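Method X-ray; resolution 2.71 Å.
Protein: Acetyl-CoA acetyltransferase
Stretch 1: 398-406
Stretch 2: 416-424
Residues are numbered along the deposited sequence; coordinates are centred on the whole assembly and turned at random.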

# COMPACT_ATOMS: atom_id res chain seq x y z
N LYS A 398 -0.85 -7.23 -23.84
CA LYS A 398 -0.78 -5.95 -24.55
C LYS A 398 0.68 -5.58 -24.70
O LYS A 398 1.17 -4.64 -24.06
CB LYS A 398 -1.52 -4.86 -23.77
CG LYS A 398 -2.99 -5.07 -23.64
CD LYS A 398 -3.63 -4.12 -22.63
CE LYS A 398 -5.14 -4.21 -22.77
NZ LYS A 398 -5.90 -3.46 -21.76
N PRO A 399 1.41 -6.32 -25.54
CA PRO A 399 2.88 -6.13 -25.58
C PRO A 399 3.30 -4.72 -26.01
O PRO A 399 2.69 -4.15 -26.90
CB PRO A 399 3.36 -7.20 -26.58
CG PRO A 399 2.14 -8.07 -26.87
CD PRO A 399 0.94 -7.23 -26.61
N GLY A 400 4.31 -4.15 -25.37
CA GLY A 400 4.71 -2.78 -25.68
C GLY A 400 4.19 -1.71 -24.72
O GLY A 400 4.86 -0.70 -24.52
N GLN A 401 2.99 -1.91 -24.14
CA GLN A 401 2.41 -1.00 -23.15
C GLN A 401 3.03 -1.09 -21.74
O GLN A 401 3.77 -2.01 -21.45
CB GLN A 401 0.91 -1.19 -23.14
CG GLN A 401 0.23 -0.52 -24.31
CD GLN A 401 -1.20 -0.98 -24.49
OE1 GLN A 401 -1.49 -1.76 -25.38
NE2 GLN A 401 -2.09 -0.52 -23.63
N PHE A 402 2.73 -0.11 -20.89
CA PHE A 402 3.35 0.03 -19.58
C PHE A 402 2.35 0.02 -18.46
O PHE A 402 1.33 0.62 -18.60
CB PHE A 402 4.14 1.34 -19.49
CG PHE A 402 5.41 1.33 -20.26
CD1 PHE A 402 6.63 1.13 -19.63
CD2 PHE A 402 5.40 1.51 -21.64
CE1 PHE A 402 7.82 1.12 -20.36
CE2 PHE A 402 6.57 1.51 -22.38
CZ PHE A 402 7.79 1.32 -21.74
N ALA A 403 2.67 -0.67 -17.35
CA ALA A 403 1.80 -0.77 -16.11
C ALA A 403 2.50 -0.32 -14.81
O ALA A 403 3.58 -0.78 -14.49
CB ALA A 403 1.26 -2.18 -15.94
N LEU A 404 1.86 0.57 -14.07
CA LEU A 404 2.41 1.07 -12.83
C LEU A 404 1.78 0.39 -11.59
O LEU A 404 0.55 0.27 -11.49
CB LEU A 404 2.26 2.59 -12.78
CG LEU A 404 2.96 3.36 -11.67
CD1 LEU A 404 3.43 4.67 -12.17
CD2 LEU A 404 2.05 3.58 -10.47
N VAL A 405 2.62 -0.06 -10.67
CA VAL A 405 2.15 -0.61 -9.42
C VAL A 405 2.63 0.29 -8.30
O VAL A 405 3.79 0.61 -8.24
CB VAL A 405 2.65 -2.09 -9.22
CG1 VAL A 405 2.25 -2.66 -7.89
CG2 VAL A 405 2.11 -2.98 -10.30
N GLY A 406 1.75 0.71 -7.40
CA GLY A 406 2.17 1.45 -6.22
C GLY A 406 1.85 0.69 -4.95
O GLY A 406 0.74 0.25 -4.77
N SER A 416 6.48 2.29 -2.69
CA SER A 416 7.34 1.60 -3.63
C SER A 416 6.59 1.43 -4.89
O SER A 416 5.46 1.00 -4.91
CB SER A 416 7.78 0.24 -3.10
OG SER A 416 8.79 0.38 -2.15
N VAL A 417 7.24 1.79 -5.97
CA VAL A 417 6.61 1.80 -7.26
C VAL A 417 7.40 0.93 -8.21
O VAL A 417 8.59 0.91 -8.18
CB VAL A 417 6.43 3.27 -7.83
CG1 VAL A 417 5.66 3.24 -9.13
CG2 VAL A 417 5.74 4.16 -6.83
N GLY A 418 6.70 0.16 -9.01
CA GLY A 418 7.26 -0.55 -10.12
C GLY A 418 6.46 -0.30 -11.40
O GLY A 418 5.24 -0.20 -11.38
N ILE A 419 7.17 -0.16 -12.51
CA ILE A 419 6.55 -0.03 -13.80
C ILE A 419 7.06 -1.18 -14.62
O ILE A 419 8.23 -1.41 -14.69
CB ILE A 419 6.86 1.33 -14.48
CG1 ILE A 419 6.40 2.48 -13.58
CG2 ILE A 419 6.22 1.37 -15.85
CD1 ILE A 419 6.56 3.86 -14.12
N TYR A 420 6.12 -1.89 -15.23
CA TYR A 420 6.36 -3.12 -15.99
C TYR A 420 5.97 -3.00 -17.48
O TYR A 420 5.03 -2.27 -17.81
CB TYR A 420 5.57 -4.25 -15.33
CG TYR A 420 5.93 -4.45 -13.89
CD1 TYR A 420 6.97 -5.28 -13.55
CD2 TYR A 420 5.25 -3.82 -12.88
CE1 TYR A 420 7.34 -5.46 -12.23
CE2 TYR A 420 5.61 -3.99 -11.58
CZ TYR A 420 6.66 -4.81 -11.27
OH TYR A 420 7.04 -5.04 -9.96
N SER A 421 6.70 -3.69 -18.35
CA SER A 421 6.47 -3.75 -19.80
C SER A 421 7.23 -4.90 -20.46
O SER A 421 8.26 -5.35 -19.98
CB SER A 421 6.92 -2.47 -20.48
OG SER A 421 6.63 -2.52 -21.84
N THR A 422 6.73 -5.36 -21.60
CA THR A 422 7.44 -6.35 -22.41
C THR A 422 8.58 -5.76 -23.24
O THR A 422 9.47 -6.49 -23.69
CB THR A 422 6.49 -7.06 -23.37
OG1 THR A 422 5.66 -6.10 -24.02
CG2 THR A 422 5.64 -8.08 -22.64
N GLU A 423 8.53 -4.44 -23.44
CA GLU A 423 9.53 -3.68 -24.19
C GLU A 423 10.90 -3.71 -23.47
O GLU A 423 11.02 -3.18 -22.38
CB GLU A 423 9.03 -2.25 -24.46
CG GLU A 423 9.73 -1.49 -25.62
CD GLU A 423 9.49 0.05 -25.59
OE1 GLU A 423 8.37 0.50 -25.96
OE2 GLU A 423 10.42 0.80 -25.18
N PRO A 424 11.94 -4.25 -24.06
CA PRO A 424 13.17 -4.54 -23.34
C PRO A 424 14.09 -3.37 -23.06
O PRO A 424 14.20 -2.48 -23.83
CB PRO A 424 13.86 -5.51 -24.27
CG PRO A 424 12.85 -6.01 -25.10
CD PRO A 424 11.96 -4.92 -25.35

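The two stretches pair as neighbouring antiparallel strands, their N-to-C directions 160° apart and their axes 4.5 Å apart at closest approach, and together they bury 644 Å². Phe402 has the largest share, 69 Å², followed by Ile419 and Tyr420 at 57 Å² each; the contact is best read from these three.

The backbone register is fixed by two hydrogen-bonded pairs. At Ala403 and Tyr420, Ala403 N donates to Tyr420 O at 2.9 Å (N-H...O angle 163°) and Tyr420 N returns the bond to Ala403 O at 2.9 Å (161°). Two residues on, Val405 N to Gly418 O measures 2.7 Å (168°) and Gly418 N to Val405 O measures 3.0 Å (158°). Between these rungs the strands come closer: the CA atoms of Leu404 and Ile419 are 4.4 Å apart, and the carbonyls also receive CA-H...O contacts, the shortest from Ile419 CA to Ala403 O at 3.1 Å.

Phe402 uses its ring in two ways. With chi1 at -73° (m), one ring face lies against Ser421, whose CB sits 3.8 Å from the centroid of the Phe402 ring and 18° off the ring normal, a CH-pi contact. At the ring edge, Phe402 CD1 meets Ile419 CG2 at 3.8 Å. A flat aromatic side chain suits this place because its face and its edge both find partners on the other strand.

Ile419, chi1 m and chi2 t, shares a sheet face with Leu404 and Val417. Its branches reach in different directions: while CG2 meets Phe402, Ile419 CD1 lies 3.8 Å from Leu404 CD1. Leu404 also packs against Val417, with Leu404 CG to Val417 CG1 at 3.7 Å, so branched aliphatic groups form a continuous apolar layer. All three residues are buried.

Tyr420 projects from the other face, with Ala403 and Val405. Its ring reaches along the sheet to Val405, where Tyr420 CE2 is 3.9 Å from Val405 CG2, while its hydroxyl is hydrogen-bonded elsewhere in the structure. Gly418 leaves room for this reach: an ideal CB built on it would be crowded by Tyr420 OH at 3.0 Å. The small side chain of Ala403 also lies on this face, and Ala403 CB is 4.2 Å from Tyr420 O, its nearest atom on the other stretch.

Past the Ala403 and Tyr420 bridge, hydroxyls take over from the backbone ladder. Ser421 OG donates to Gln401 O at 2.9 Å and accepts from Glu423 N at 3.1 Å, so a single side chain links Gln401 of stretch 1 to the loop that follows Ser421. Thr422, chi1 p, points its CA-to-CB bond toward stretch 1, and Thr422 OG1 accepts from Gly400 N at 2.7 Å (154°). That amide belongs to a type II turn from Lys398 to Gln401. Gly400 adopts phi/psi of 99/-31°, where a CB would jam against the preceding carbonyl oxygen, so the backbone itself calls for glycine.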